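Local coordinates for protein alpha-L-arabinosidase (Xanthomonas axonopodis pv. citri, PDB 6D25) that probably hydrolyses alpha-L-arabinofuranosyl side chains of arabinoxylans, including internally di-substituted ones, as a trimeric arabinofuranosidase of glycoside hydrolase family 51, at residues D217-Y222 and E250-E255; D323-W328 and A349-L354. All blocks are in the same frame, centred on the assembly; numbering follows the deposited sequence.

Contact 1: D217-Y222 and E250-E255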
loop_
_atom_site.group_PDB
_atom_site.type_symbol
_atom_site.label_atom_id
_atom_site.label_comp_id
_atom_site.label_asym_id
_atom_site.label_seq_id
_atom_site.Cartn_x
_atom_site.Cartn_y
_atom_site.Cartn_z
ATOM N N ASP A 217 -7.155 7.669 2.618
ATOM C CA ASP A 217 -5.722 7.813 2.282
ATOM C C ASP A 217 -5.403 7.056 1.003
ATOM O O ASP A 217 -4.720 7.567 0.087
ATOM C CB ASP A 217 -4.832 7.357 3.439
ATOM C CG ASP A 217 -4.815 8.306 4.620
ATOM O OD1 ASP A 217 -4.944 9.542 4.406
ATOM O OD2 ASP A 217 -4.632 7.821 5.762
ATOM N N VAL A 218 -5.907 5.830 0.903
ATOM C CA VAL A 218 -5.655 5.010 -0.269
ATOM C C VAL A 218 -6.287 5.652 -1.527
ATOM O O VAL A 218 -5.656 5.725 -2.585
ATOM C CB VAL A 218 -6.173 3.582 -0.037
ATOM C CG1 VAL A 218 -6.131 2.755 -1.300
ATOM C CG2 VAL A 218 -5.371 2.888 1.046
ATOM N N PHE A 219 -7.523 6.107 -1.417
ATOM C CA PHE A 219 -8.200 6.779 -2.528
ATOM C C PHE A 219 -7.383 8.007 -2.972
ATOM O O PHE A 219 -7.123 8.168 -4.166
ATOM C CB PHE A 219 -9.645 7.184 -2.176
ATOM C CG PHE A 219 -10.223 8.104 -3.218
ATOM C CD1 PHE A 219 -10.557 7.648 -4.478
ATOM C CD2 PHE A 219 -10.300 9.461 -2.970
ATOM C CE1 PHE A 219 -10.993 8.527 -5.460
ATOM C CE2 PHE A 219 -10.754 10.346 -3.945
ATOM C CZ PHE A 219 -11.062 9.869 -5.197
ATOM N N ARG A 220 -7.032 8.866 -2.033
ATOM C CA ARG A 220 -6.258 10.072 -2.373
ATOM C C ARG A 220 -4.990 9.713 -3.170
ATOM O O ARG A 220 -4.638 10.401 -4.148
ATOM C CB ARG A 220 -5.915 10.853 -1.101
ATOM C CG ARG A 220 -7.112 11.626 -0.554
ATOM C CD ARG A 220 -6.879 12.192 0.803
ATOM N NE ARG A 220 -5.757 13.121 0.851
ATOM C CZ ARG A 220 -5.576 14.033 1.768
ATOM N NH1 ARG A 220 -6.456 14.147 2.784
ATOM N NH2 ARG A 220 -4.443 14.745 1.716
ATOM N N ARG A 221 -4.283 8.665 -2.738
ATOM C CA ARG A 221 -3.063 8.232 -3.387
ATOM C C ARG A 221 -3.373 7.657 -4.767
ATOM O O ARG A 221 -2.757 8.078 -5.775
ATOM C CB ARG A 221 -2.342 7.184 -2.550
ATOM C CG ARG A 221 -1.092 6.581 -3.165
ATOM C CD ARG A 221 -0.498 5.610 -2.186
ATOM N NE ARG A 221 0.775 5.056 -2.611
ATOM C CZ ARG A 221 1.475 4.171 -1.915
ATOM N NH1 ARG A 221 0.973 3.624 -0.795
ATOM N NH2 ARG A 221 2.673 3.817 -2.368
ATOM N N TYR A 222 -4.273 6.685 -4.867
ATOM C CA TYR A 222 -4.457 5.989 -6.128
ATOM C C TYR A 222 -5.075 6.921 -7.195
ATOM O O TYR A 222 -4.722 6.819 -8.398
ATOM C CB TYR A 222 -5.330 4.747 -5.962
ATOM C CG TYR A 222 -4.608 3.520 -5.473
ATOM C CD1 TYR A 222 -4.037 3.479 -4.213
ATOM C CD2 TYR A 222 -4.417 2.416 -6.301
ATOM C CE1 TYR A 222 -3.343 2.369 -3.772
ATOM C CE2 TYR A 222 -3.733 1.301 -5.876
ATOM C CZ TYR A 222 -3.187 1.273 -4.604
ATOM O OH TYR A 222 -2.490 0.165 -4.149
ATOM N N GLU A 250 -18.993 10.845 5.868
ATOM C CA GLU A 250 -18.420 11.955 6.593
ATOM C C GLU A 250 -16.892 12.002 6.361
ATOM O O GLU A 250 -16.334 13.067 6.052
ATOM C CB GLU A 250 -18.760 11.821 8.076
ATOM C CG GLU A 250 -18.039 12.796 8.958
ATOM C CD GLU A 250 -18.634 14.183 8.976
ATOM O OE1 GLU A 250 -19.843 14.322 8.731
ATOM O OE2 GLU A 250 -17.861 15.129 9.275
ATOM N N VAL A 251 -16.204 10.874 6.563
ATOM C CA VAL A 251 -14.752 10.897 6.474
ATOM C C VAL A 251 -14.322 11.033 5.019
ATOM O O VAL A 251 -13.390 11.788 4.746
ATOM C CB VAL A 251 -14.126 9.663 7.155
ATOM C CG1 VAL A 251 -12.630 9.597 6.915
ATOM C CG2 VAL A 251 -14.441 9.687 8.641
ATOM N N MET A 252 -14.924 10.300 4.097
ATOM C CA MET A 252 -14.471 10.394 2.715
ATOM C C MET A 252 -14.636 11.845 2.229
ATOM O O MET A 252 -13.753 12.361 1.522
ATOM C CB MET A 252 -15.249 9.498 1.748
ATOM C CG MET A 252 -14.960 8.063 1.891
ATOM S SD MET A 252 -13.226 7.550 1.495
ATOM C CE MET A 252 -12.938 8.464 0.002
ATOM N N MET A 253 -15.755 12.487 2.567
ATOM C CA MET A 253 -15.973 13.856 2.092
ATOM C C MET A 253 -15.027 14.824 2.820
ATOM O O MET A 253 -14.411 15.683 2.175
ATOM C CB MET A 253 -17.451 14.272 2.286
ATOM C CG MET A 253 -18.400 13.547 1.389
ATOM S SD MET A 253 -18.085 13.730 -0.373
ATOM C CE MET A 253 -18.617 15.427 -0.584
ATOM N N ARG A 254 -14.916 14.694 4.142
ATOM C CA ARG A 254 -14.043 15.566 4.922
ATOM C C ARG A 254 -12.604 15.474 4.372
ATOM O O ARG A 254 -11.917 16.471 4.245
ATOM C CB ARG A 254 -14.005 15.177 6.402
ATOM C CG ARG A 254 -13.131 16.036 7.302
ATOM C CD ARG A 254 -13.166 15.450 8.732
ATOM N NE ARG A 254 -12.337 14.238 8.846
ATOM C CZ ARG A 254 -12.594 13.182 9.618
ATOM N NH1 ARG A 254 -13.659 13.146 10.405
ATOM N NH2 ARG A 254 -11.740 12.168 9.639
ATOM N N GLU A 255 -12.144 14.265 4.087
ATOM C CA GLU A 255 -10.748 14.032 3.795
ATOM C C GLU A 255 -10.449 14.156 2.299
ATOM O O GLU A 255 -9.297 14.427 1.957
ATOM C CB GLU A 255 -10.254 12.653 4.265
ATOM C CG GLU A 255 -10.265 12.492 5.751
ATOM C CD GLU A 255 -9.408 13.526 6.498
ATOM O OE1 GLU A 255 -8.351 13.876 6.024
ATOM O OE2 GLU A 255 -9.798 13.935 7.578
#

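Contact 2: D323-W328 and A349-L354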
loop_
_atom_site.group_PDB
_atom_site.type_symbol
_atom_site.label_atom_id
_atom_site.label_comp_id
_atom_site.label_asym_id
_atom_site.label_seq_id
_atom_site.Cartn_x
_atom_site.Cartn_y
_atom_site.Cartn_z
ATOM N N ASP A 323 -24.151 3.315 -7.283
ATOM C CA ASP A 323 -23.747 2.450 -8.420
ATOM C C ASP A 323 -23.958 0.968 -8.104
ATOM O O ASP A 323 -23.573 0.145 -8.924
ATOM C CB ASP A 323 -22.377 2.809 -8.976
ATOM C CG ASP A 323 -21.315 2.673 -7.931
ATOM O OD1 ASP A 323 -21.712 2.309 -6.813
ATOM O OD2 ASP A 323 -20.135 2.910 -8.265
ATOM N N GLU A 324 -24.655 0.654 -7.007
ATOM C CA GLU A 324 -25.321 -0.667 -6.882
ATOM C C GLU A 324 -26.645 -0.463 -6.157
ATOM O O GLU A 324 -26.655 0.061 -5.054
ATOM C CB GLU A 324 -24.468 -1.709 -6.131
ATOM C CG GLU A 324 -23.102 -1.909 -6.749
ATOM C CD GLU A 324 -22.161 -2.855 -6.016
ATOM O OE1 GLU A 324 -22.657 -3.559 -5.119
ATOM O OE2 GLU A 324 -20.939 -2.844 -6.346
ATOM N N TRP A 325 -27.729 -0.880 -6.798
ATOM C CA TRP A 325 -29.039 -0.968 -6.192
ATOM C C TRP A 325 -29.829 -2.093 -6.874
ATOM O O TRP A 325 -29.415 -2.573 -7.925
ATOM C CB TRP A 325 -29.776 0.373 -6.271
ATOM C CG TRP A 325 -30.140 0.794 -7.661
ATOM C CD1 TRP A 325 -29.331 1.441 -8.549
ATOM C CD2 TRP A 325 -31.405 0.623 -8.329
ATOM N NE1 TRP A 325 -29.980 1.646 -9.736
ATOM C CE2 TRP A 325 -31.266 1.189 -9.621
ATOM C CE3 TRP A 325 -32.625 0.038 -7.984
ATOM C CZ2 TRP A 325 -32.308 1.180 -10.554
ATOM C CZ3 TRP A 325 -33.659 0.064 -8.891
ATOM C CH2 TRP A 325 -33.507 0.621 -10.162
ATOM N N GLY A 326 -30.938 -2.451 -6.271
ATOM C CA GLY A 326 -31.822 -3.504 -6.771
ATOM C C GLY A 326 -32.043 -4.616 -5.776
ATOM O O GLY A 326 -31.540 -4.586 -4.667
ATOM N N THR A 327 -32.841 -5.603 -6.188
ATOM C CA THR A 327 -33.234 -6.680 -5.321
ATOM C C THR A 327 -32.172 -7.778 -5.310
ATOM O O THR A 327 -31.537 -8.061 -6.296
ATOM C CB THR A 327 -34.595 -7.249 -5.737
ATOM O OG1 THR A 327 -34.566 -7.631 -7.119
ATOM C CG2 THR A 327 -35.693 -6.247 -5.503
ATOM N N TRP A 328 -32.071 -8.426 -4.158
ATOM C CA TRP A 328 -31.226 -9.603 -3.981
ATOM C C TRP A 328 -32.038 -10.673 -3.246
ATOM O O TRP A 328 -32.401 -10.483 -2.092
ATOM C CB TRP A 328 -29.954 -9.221 -3.219
ATOM C CG TRP A 328 -28.828 -10.205 -3.317
ATOM C CD1 TRP A 328 -28.906 -11.566 -3.441
ATOM C CD2 TRP A 328 -27.425 -9.891 -3.239
ATOM N NE1 TRP A 328 -27.657 -12.112 -3.477
ATOM C CE2 TRP A 328 -26.719 -11.112 -3.346
ATOM C CE3 TRP A 328 -26.705 -8.710 -3.087
ATOM C CZ2 TRP A 328 -25.330 -11.181 -3.300
ATOM C CZ3 TRP A 328 -25.323 -8.769 -3.077
ATOM C CH2 TRP A 328 -24.650 -9.992 -3.188
ATOM N N ALA A 349 -40.356 -4.994 -11.011
ATOM C CA ALA A 349 -40.734 -3.802 -11.794
ATOM C C ALA A 349 -41.060 -2.646 -10.846
ATOM O O ALA A 349 -40.583 -1.525 -11.063
ATOM C CB ALA A 349 -41.891 -4.108 -12.677
ATOM N N LEU A 350 -41.897 -2.907 -9.823
ATOM C CA LEU A 350 -42.234 -1.815 -8.895
ATOM C C LEU A 350 -40.991 -1.307 -8.155
ATOM O O LEU A 350 -40.892 -0.096 -7.879
ATOM C CB LEU A 350 -43.340 -2.259 -7.925
ATOM C CG LEU A 350 -44.754 -1.975 -8.435
ATOM C CD1 LEU A 350 -45.194 -2.977 -9.493
ATOM C CD2 LEU A 350 -45.756 -1.945 -7.329
ATOM N N VAL A 351 -40.076 -2.213 -7.781
ATOM C CA VAL A 351 -38.844 -1.784 -7.164
ATOM C C VAL A 351 -38.149 -0.765 -8.074
ATOM O O VAL A 351 -37.720 0.304 -7.613
ATOM C CB VAL A 351 -37.913 -2.959 -6.805
ATOM C CG1 VAL A 351 -36.494 -2.512 -6.552
ATOM C CG2 VAL A 351 -38.454 -3.720 -5.604
ATOM N N ALA A 352 -38.043 -1.073 -9.361
ATOM C CA ALA A 352 -37.373 -0.144 -10.284
ATOM C C ALA A 352 -38.126 1.185 -10.381
ATOM O O ALA A 352 -37.491 2.244 -10.334
ATOM C CB ALA A 352 -37.203 -0.801 -11.633
ATOM N N SER A 353 -39.466 1.174 -10.519
ATOM C CA SER A 353 -40.192 2.439 -10.692
ATOM C C SER A 353 -40.053 3.299 -9.434
ATOM O O SER A 353 -39.847 4.527 -9.552
ATOM C CB SER A 353 -41.653 2.268 -11.081
ATOM O OG SER A 353 -42.360 1.627 -10.043
ATOM N N LEU A 354 -40.072 2.689 -8.277
ATOM C CA LEU A 354 -39.974 3.481 -7.035
ATOM C C LEU A 354 -38.586 4.125 -6.907
ATOM O O LEU A 354 -38.462 5.275 -6.474
ATOM C CB LEU A 354 -40.295 2.604 -5.833
ATOM C CG LEU A 354 -41.706 2.034 -5.779
ATOM C CD1 LEU A 354 -41.823 1.047 -4.638
ATOM C CD2 LEU A 354 -42.719 3.135 -5.630
#

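Contact 1: D217-Y222 and E250-E255
Phe219 and Met252 make the apolar half of this helix-helix contact. The methyl CE of Met252 lies 4.1 Å from CD2 of Phe219 and is almost as near to its CB, so the methyl meets one ortho carbon and the CB that carries the ring. Bends in the methionine chain at chi2 and chi3 fold it round and bring its methyl to the phenylalanine. Van der Waals contact is all that joins the pair, and of all CA atoms in the two segments those of Phe219 and Met252 are the nearest across the contact, 8.9 Å apart. Met252 also packs on Ala216 and Val212, about one and two turns before Phe219 on helix 212-224, while Phe219 rests on Pro239.

The polar half belongs to Arg220 and Glu255. NH1 of Arg220 is 3.0 Å from the backbone O of Glu255, whose side chain adds a long salt bridge, 3.8 Å from OE1 to the same NH1. Guanidinium and carboxylate planes differ by just 6°, so the two flat groups lie nearly coplanar although the distance keeps the ion pair loose. A firmer bridge holds the other carboxylate oxygen: NE of Arg254 donates to OE2 of Glu255 at 2.9 Å, meeting it on the anti side with an N-H...O angle of 167°. Glu255 thus stands between two arginines, which would be expected to favour its charged form.

The strongest polar partner of Arg220 is Asn209 O of the second subunit, bonded by NE, and Arg211 of that subunit packs on both Arg220 and Glu255. Helices 212-224 and 246-256 follow successive strands, 196-199 and 235-238, of the parallel sheet, and their pairing is that of neighbouring outer helices in a (beta/alpha)8 barrel, here at the trimer interface.

Contact 2: D323-W328 and A349-L354
Thr327 and Val351 meet methyl to methyl in the tightest part of this contact. CG2 of Thr327 comes within 3.7 Å of CG2 of Val351 and 4.0 Å of its CG1, touching both branches of the valine. A chi1 of 54° sets OG1 of the threonine between the backbone N and the carbonyl carbon and turns CG2, the branch anti to the carbonyl carbon, to the valine; the hydroxyl is hydrogen-bonded to Asp348.

The indole of Trp325 provides the second close approach. Its benzo edge is directed at the helix backbone, with CA of Ala352 near the ring plane, 3.9 Å from CH2. Between them, the two residues bring the end of strand 319-325 and the loop after it against helix 346-361, which runs on to strand 366-371: this is packing between the strand layer and the outer helical layer of the (beta/alpha)8 barrel. Phe359, further along that helix, meets the same indole edge-to-face.

Looser fits surround these points. CB of Ala352 stays 4.2 Å from CH2 of Trp325, and CG1 of Val351 lies 4.5 Å from CZ3 of Trp325. No hydrogen bond joins the segments, and only 169 Å² is buried between them. Solvent does not account for the looseness, since all four touching residues are buried: Met298 adjoins Trp325, Thr295 adjoins Val351, and Val397 packs on Ala352. Trp328 is partly exposed, takes no part in the contact and stacks edge-to-face with Tyr268 and Trp274.

How the contacts relate
From the N terminus the chain gives strands 29-36 and 43-44 to the mixed sheet, then strands 51-52 to 196-199 to the parallel one. Contact 1 then closes a loop of 27 residues that contains strand 235-238, joining two outer helices beside the second subunit. Strand 262-269 and the long helix 285-312 follow before contact 2 opens; its 20-residue loop brings helix 346-361 back to the end of strand 319-325. The loops neither nest nor cross but stand in series. The centres of contacts 1 and 2 are about 28 Å apart and their nearest atoms about 11 Å. The centre of contact 1 is about 25 Å from that of the chain, that of contact 2 about 8 Å, and contact 2 touches no other subunit.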